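Local coordinates for alkane monooxygenase (Geobacillus thermodenitrificans, PDB 3B9O), which belongs to the luciferase-like monooxygenases, flavin-dependent enzymes built on a TIM barrel, and holds flavin mononucleotide in its pocket, at residues L36-W39 and T40-Q44; Y190-P193 and S194-H197. One frame throughout, in Å; residues are numbered along the deposited sequence.

Contact 1. Residues L36-W39 and T40-Q44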
ATOM      1  N   LEU A  36       5.474  18.426  -9.028  1.00 13.62           N
ATOM      2  CA  LEU A  36       4.176  17.886  -9.422  1.00 22.75           C
ATOM      3  C   LEU A  36       4.281  17.114 -10.747  1.00 21.48           C
ATOM      4  O   LEU A  36       3.712  16.041 -10.910  1.00 13.39           O
ATOM      5  CB  LEU A  36       3.153  19.023  -9.482  1.00 19.26           C
ATOM      6  CG  LEU A  36       1.704  18.651  -9.869  1.00 21.22           C
ATOM      7  CD1 LEU A  36       1.205  17.545  -8.920  1.00 13.72           C
ATOM      8  CD2 LEU A  36       0.819  19.913  -9.789  1.00 18.43           C
ATOM      9  N   ASN A  37       5.046  17.662 -11.687  1.00 20.36           N
ATOM     10  CA  ASN A  37       5.291  16.984 -12.947  1.00 12.10           C
ATOM     11  C   ASN A  37       5.891  15.586 -12.865  1.00 10.37           C
ATOM     12  O   ASN A  37       5.629  14.785 -13.746  1.00 12.79           O
ATOM     13  CB  ASN A  37       6.099  17.847 -13.936  1.00 16.65           C
ATOM     14  CG  ASN A  37       5.375  19.121 -14.333  1.00 25.34           C
ATOM     15  OD1 ASN A  37       4.149  19.169 -14.441  1.00 23.32           O
ATOM     16  ND2 ASN A  37       6.154  20.175 -14.569  1.00 39.73           N
ATOM     17  N   TYR A  38       6.702  15.299 -11.842  1.00 14.18           N
ATOM     18  CA  TYR A  38       7.207  13.929 -11.612  1.00 13.30           C
ATOM     19  C   TYR A  38       6.007  12.969 -11.462  1.00 14.74           C
ATOM     20  O   TYR A  38       5.926  11.936 -12.150  1.00 12.84           O
ATOM     21  CB  TYR A  38       8.134  13.842 -10.374  1.00 14.21           C
ATOM     22  CG  TYR A  38       8.439  12.392 -10.005  1.00 17.42           C
ATOM     23  CD1 TYR A  38       9.414  11.663 -10.705  1.00 13.33           C
ATOM     24  CD2 TYR A  38       7.693  11.731  -9.030  1.00 14.81           C
ATOM     25  CE1 TYR A  38       9.654  10.329 -10.425  1.00 12.86           C
ATOM     26  CE2 TYR A  38       7.930  10.390  -8.737  1.00 12.02           C
ATOM     27  CZ  TYR A  38       8.908   9.710  -9.430  1.00 16.16           C
ATOM     28  OH  TYR A  38       9.131   8.402  -9.135  1.00 16.75           O
ATOM     29  N   TRP A  39       5.075  13.338 -10.581  1.00 11.99           N
ATOM     30  CA  TRP A  39       3.904  12.494 -10.251  1.00 14.11           C
ATOM     31  C   TRP A  39       2.974  12.261 -11.435  1.00 14.22           C
ATOM     32  O   TRP A  39       2.579  11.127 -11.685  1.00 17.39           O
ATOM     33  CB  TRP A  39       3.180  13.083  -9.035  1.00 10.62           C
ATOM     34  CG  TRP A  39       4.146  13.077  -7.856  1.00  8.21           C
ATOM     35  CD1 TRP A  39       4.872  14.142  -7.365  1.00 13.67           C
ATOM     36  CD2 TRP A  39       4.559  11.925  -7.123  1.00 10.39           C
ATOM     37  NE1 TRP A  39       5.680  13.722  -6.307  1.00 10.51           N
ATOM     38  CE2 TRP A  39       5.495  12.366  -6.133  1.00 12.49           C
ATOM     39  CE3 TRP A  39       4.158  10.558  -7.143  1.00 10.55           C
ATOM     40  CZ2 TRP A  39       6.077  11.482  -5.204  1.00 17.41           C
ATOM     41  CZ3 TRP A  39       4.726   9.675  -6.237  1.00  8.99           C
ATOM     42  CH2 TRP A  39       5.687  10.131  -5.271  1.00 14.75           C
ATOM     43  N   THR A  40       2.663  13.313 -12.178  1.00 12.26           N
ATOM     44  CA  THR A  40       1.792  13.162 -13.358  1.00 10.91           C
ATOM     45  C   THR A  40       2.496  12.328 -14.452  1.00 14.70           C
ATOM     46  O   THR A  40       1.877  11.456 -15.067  1.00 15.53           O
ATOM     47  CB  THR A  40       1.315  14.524 -13.932  1.00 14.85           C
ATOM     48  OG1 THR A  40       2.441  15.357 -14.282  1.00 16.84           O
ATOM     49  CG2 THR A  40       0.414  15.233 -12.911  1.00 10.70           C
ATOM     50  N   GLU A  41       3.777  12.590 -14.687  1.00 13.27           N
ATOM     51  CA  GLU A  41       4.552  11.796 -15.672  1.00 10.27           C
ATOM     52  C   GLU A  41       4.605  10.326 -15.227  1.00 18.16           C
ATOM     53  O   GLU A  41       4.415   9.420 -16.034  1.00 16.57           O
ATOM     54  CB  GLU A  41       5.960  12.348 -15.774  1.00 20.69           C
ATOM     55  CG  GLU A  41       6.087  13.655 -16.629  1.00 20.21           C
ATOM     56  CD  GLU A  41       7.378  14.435 -16.316  1.00 22.60           C
ATOM     57  OE1 GLU A  41       8.340  13.844 -15.783  1.00 20.59           O
ATOM     58  OE2 GLU A  41       7.400  15.662 -16.591  1.00 29.35           O
ATOM     59  N   LEU A  42       4.887  10.089 -13.948  1.00 13.85           N
ATOM     60  CA  LEU A  42       4.789   8.712 -13.395  1.00 17.84           C
ATOM     61  C   LEU A  42       3.432   8.016 -13.689  1.00 14.01           C
ATOM     62  O   LEU A  42       3.382   6.881 -14.215  1.00 13.04           O
ATOM     63  CB  LEU A  42       5.133   8.688 -11.898  1.00 16.07           C
ATOM     64  CG  LEU A  42       5.081   7.331 -11.179  1.00 15.27           C
ATOM     65  CD1 LEU A  42       5.988   6.247 -11.891  1.00  8.35           C
ATOM     66  CD2 LEU A  42       5.415   7.445  -9.663  1.00 12.50           C
ATOM     67  N   ALA A  43       2.349   8.700 -13.330  1.00 14.51           N
ATOM     68  CA  ALA A  43       1.004   8.169 -13.510  1.00 19.93           C
ATOM     69  C   ALA A  43       0.791   7.818 -14.986  1.00 17.51           C
ATOM     70  O   ALA A  43       0.297   6.732 -15.311  1.00 15.07           O
ATOM     71  CB  ALA A  43      -0.061   9.201 -13.033  1.00 12.61           C
ATOM     72  N   GLN A  44       1.240   8.714 -15.869  1.00 15.99           N
ATOM     73  CA  GLN A  44       1.108   8.496 -17.300  1.00 23.02           C
ATOM     74  C   GLN A  44       1.922   7.278 -17.771  1.00 16.82           C
ATOM     75  O   GLN A  44       1.431   6.470 -18.570  1.00 12.41           O
ATOM     76  CB  GLN A  44       1.504   9.756 -18.093  1.00 15.13           C
ATOM     77  CG  GLN A  44       0.442  10.882 -18.041  1.00 10.61           C
ATOM     78  CD  GLN A  44       0.994  12.190 -18.611  1.00 23.94           C
ATOM     79  OE1 GLN A  44       2.057  12.707 -18.196  1.00 24.05           O
ATOM     80  NE2 GLN A  44       0.299  12.710 -19.587  1.00 22.89           N
TER

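Contact 2. Residues Y190-P193 and S194-H197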
ATOM      1  N   TYR A 190     -32.915  18.697  -4.029  1.00 17.40           N
ATOM      2  CA  TYR A 190     -31.641  18.251  -4.587  1.00 14.54           C
ATOM      3  C   TYR A 190     -31.375  16.843  -4.072  1.00 17.00           C
ATOM      4  O   TYR A 190     -31.065  15.922  -4.865  1.00 20.80           O
ATOM      5  CB  TYR A 190     -30.473  19.195  -4.237  1.00 17.24           C
ATOM      6  CG  TYR A 190     -29.272  18.893  -5.083  1.00 14.18           C
ATOM      7  CD1 TYR A 190     -29.164  19.445  -6.374  1.00 16.03           C
ATOM      8  CD2 TYR A 190     -28.287  17.998  -4.642  1.00 11.89           C
ATOM      9  CE1 TYR A 190     -28.045  19.145  -7.230  1.00 14.98           C
ATOM     10  CE2 TYR A 190     -27.168  17.668  -5.497  1.00 13.15           C
ATOM     11  CZ  TYR A 190     -27.060  18.269  -6.768  1.00 15.63           C
ATOM     12  OH  TYR A 190     -26.006  17.968  -7.604  1.00 16.83           O
ATOM     13  N   THR A 191     -31.435  16.719  -2.751  1.00 12.52           N
ATOM     14  CA  THR A 191     -31.281  15.439  -2.014  1.00 17.73           C
ATOM     15  C   THR A 191     -32.515  15.253  -1.154  1.00 13.43           C
ATOM     16  O   THR A 191     -32.972  16.181  -0.478  1.00 15.16           O
ATOM     17  CB  THR A 191     -30.046  15.463  -1.086  1.00 13.67           C
ATOM     18  OG1 THR A 191     -28.850  15.765  -1.841  1.00 15.54           O
ATOM     19  CG2 THR A 191     -29.882  14.146  -0.281  1.00 14.04           C
ATOM     20  N   ASP A 192     -33.075  14.050  -1.216  1.00 17.98           N
ATOM     21  CA  ASP A 192     -34.227  13.649  -0.393  1.00 22.29           C
ATOM     22  C   ASP A 192     -33.805  13.541   1.075  1.00 14.36           C
ATOM     23  O   ASP A 192     -33.042  12.630   1.416  1.00 17.63           O
ATOM     24  CB  ASP A 192     -34.709  12.268  -0.906  1.00 15.36           C
ATOM     25  CG  ASP A 192     -35.980  11.769  -0.200  1.00 23.93           C
ATOM     26  OD1 ASP A 192     -36.301  12.197   0.928  1.00 15.71           O
ATOM     27  OD2 ASP A 192     -36.650  10.912  -0.805  1.00 22.72           O
ATOM     28  N   PRO A 193     -34.297  14.436   1.949  1.00 15.29           N
ATOM     29  CA  PRO A 193     -33.740  14.433   3.307  1.00 23.31           C
ATOM     30  C   PRO A 193     -34.100  13.185   4.147  1.00 19.51           C
ATOM     31  O   PRO A 193     -33.421  12.883   5.133  1.00 20.45           O
ATOM     32  CB  PRO A 193     -34.272  15.736   3.935  1.00 17.02           C
ATOM     33  CG  PRO A 193     -35.350  16.186   3.067  1.00 24.19           C
ATOM     34  CD  PRO A 193     -35.353  15.460   1.771  1.00 21.40           C
ATOM     35  N   SER A 194     -35.110  12.437   3.713  1.00 19.60           N
ATOM     36  CA  SER A 194     -35.495  11.206   4.400  1.00 20.44           C
ATOM     37  C   SER A 194     -34.501  10.068   4.098  1.00 31.61           C
ATOM     38  O   SER A 194     -34.532   9.025   4.752  1.00 19.48           O
ATOM     39  CB  SER A 194     -36.942  10.810   4.064  1.00 21.85           C
ATOM     40  OG  SER A 194     -37.122  10.319   2.737  1.00 20.03           O
ATOM     41  N   LYS A 195     -33.577  10.309   3.158  1.00 22.96           N
ATOM     42  CA  LYS A 195     -32.645   9.282   2.731  1.00 22.45           C
ATOM     43  C   LYS A 195     -31.212   9.642   3.155  1.00 13.75           C
ATOM     44  O   LYS A 195     -30.266   8.999   2.748  1.00 16.45           O
ATOM     45  CB  LYS A 195     -32.753   9.051   1.220  1.00 15.34           C
ATOM     46  CG  LYS A 195     -34.137   8.644   0.744  1.00 25.75           C
ATOM     47  CD  LYS A 195     -34.097   8.030  -0.684  1.00 32.87           C
ATOM     48  CE  LYS A 195     -35.490   7.444  -1.088  1.00 25.27           C
ATOM     49  NZ  LYS A 195     -35.377   6.514  -2.268  1.00 33.22           N
ATOM     50  N   VAL A 196     -31.086  10.642   4.024  1.00 14.96           N
ATOM     51  CA  VAL A 196     -29.823  10.990   4.641  1.00 13.09           C
ATOM     52  C   VAL A 196     -29.958  10.779   6.162  1.00 28.98           C
ATOM     53  O   VAL A 196     -30.844  11.374   6.801  1.00 18.76           O
ATOM     54  CB  VAL A 196     -29.419  12.438   4.303  1.00 11.47           C
ATOM     55  CG1 VAL A 196     -28.177  12.857   5.103  1.00 12.13           C
ATOM     56  CG2 VAL A 196     -29.164  12.590   2.791  1.00 14.42           C
ATOM     57  N   HIS A 197     -29.058   9.970   6.731  1.00 18.92           N
ATOM     58  CA  HIS A 197     -29.212   9.427   8.095  1.00 21.53           C
ATOM     59  C   HIS A 197     -28.031   9.654   9.008  1.00 16.79           C
ATOM     60  O   HIS A 197     -26.879   9.492   8.591  1.00 17.77           O
ATOM     61  CB  HIS A 197     -29.493   7.900   8.040  1.00 16.59           C
ATOM     62  CG  HIS A 197     -30.599   7.522   7.116  1.00 17.32           C
ATOM     63  ND1 HIS A 197     -31.915   7.823   7.382  1.00 25.14           N
ATOM     64  CD2 HIS A 197     -30.589   6.903   5.911  1.00 22.97           C
ATOM     65  CE1 HIS A 197     -32.669   7.413   6.384  1.00 20.11           C
ATOM     66  NE2 HIS A 197     -31.890   6.843   5.482  1.00 22.42           N
TER

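Contact 1. Residues L36-W39 and T40-Q44
Asn37 O takes the amide of Glu41 at 3.0 Å (N to O), and the hydroxyl of Thr40 comes up to the same oxygen, with Thr40 OG1 3.3 Å from Asn37 O in a weak contact whose proton may go elsewhere. Thr40 can make that approach because OG1 sits between its own backbone N and carbonyl carbon (chi1 57°), turned back toward the preceding turn. The extended chain of Glu41 lies beside Asn37 O, its carboxylate carbon CD 3.1 Å from Asn37 O with no hydrogen bond between their oxygens; Arg32 takes OE1 in a salt bridge. The shortest backbone bond runs from Leu42 N to Tyr38 O at 2.8 Å, and Ala43 N follows suit on Trp39 O.

On the buried side, one methyl serves two rings. Leu42 CD2 lies 4.0 Å from Tyr38 CE2 and 4.1 Å from Trp39 CZ3, each ring meeting it obliquely. Leu42 runs alongside both aromatic side chains and points the same way. Between the rings themselves, Tyr38 CD2 stands 3.6 Å above the centre of the indole face, presenting an edge to it. The helix turn is thus amphipathic: its apolar packing faces strands 6-12 and 53-57, while hydrogen bonds tie Tyr38 OH to strand 6-12 through Glu11 and Trp39 NE1 to the carbonyl of Tyr33 in the preceding loop.

Contact 2. Residues Y190-P193 and S194-H197
From Thr191, still extended as a strand, the chain leaves the strand at Asp192 and runs through Pro193 and Ser194 in a short helical turn. Lys195 N closes it on Asp192 O at 3.0 Å, an i to i+3 bond whose donor stands 46° out of the carbonyl plane. With Pro193 and Ser194 at its two central positions, this is a type I turn, and a weak, long bond from Val196 N to Pro193 O extends it by one residue.

The carboxylate of Asp192 braces the turn. Asp192 OD1 accepts twice from Ser194, through OG at 2.7 Å and through the backbone N at 3.0 Å, both from the same face of the carboxylate; the bond to the amide makes an Asx turn. The aspartate's CG lies anti to its backbone N (chi1 -176°), which brings OD1 over the amide two residues on. Lys195 passes obliquely by the other oxygen, its CE 3.7 Å from Asp192 OD2, but NZ stays 4.8 Å from Asp192 OD2, so any attraction is probably electrostatic at longer range.

Thr191 CG2 and Val196 CG2 meet at 3.5 Å, their side chains crossing at about a right angle. Both also lie on Trp176. The turn follows strand 189-191, whose antiparallel partner is 181-184, and backbone hydrogen bonds of Asp192 with Ala180 and Lys195 with Glu177 tie it to the loop after helix 154-174.

How the contacts relate
Contact 1 comes first along the chain, and contact 2 opens well after it closes; their centres lie 39 Å apart and their nearest atoms about 27 Å, so the two do not touch. Residues 36-44 belong to helix 36-48, which links strands 6-12 and 53-57 of the parallel barrel sheet, and the side chain of Trp39 is about 12 Å from the bound flavin mononucleotide. The centre of contact 2 instead lies about 35 Å from the centre of the chain, on an excursion between barrel strands 130-135 and 223-227 that carries two small antiparallel sheets. Contact 1 is therefore part of the helical layer packed on the barrel strands; contact 2 lies in a peripheral excursion, probably an insertion in the barrel fold.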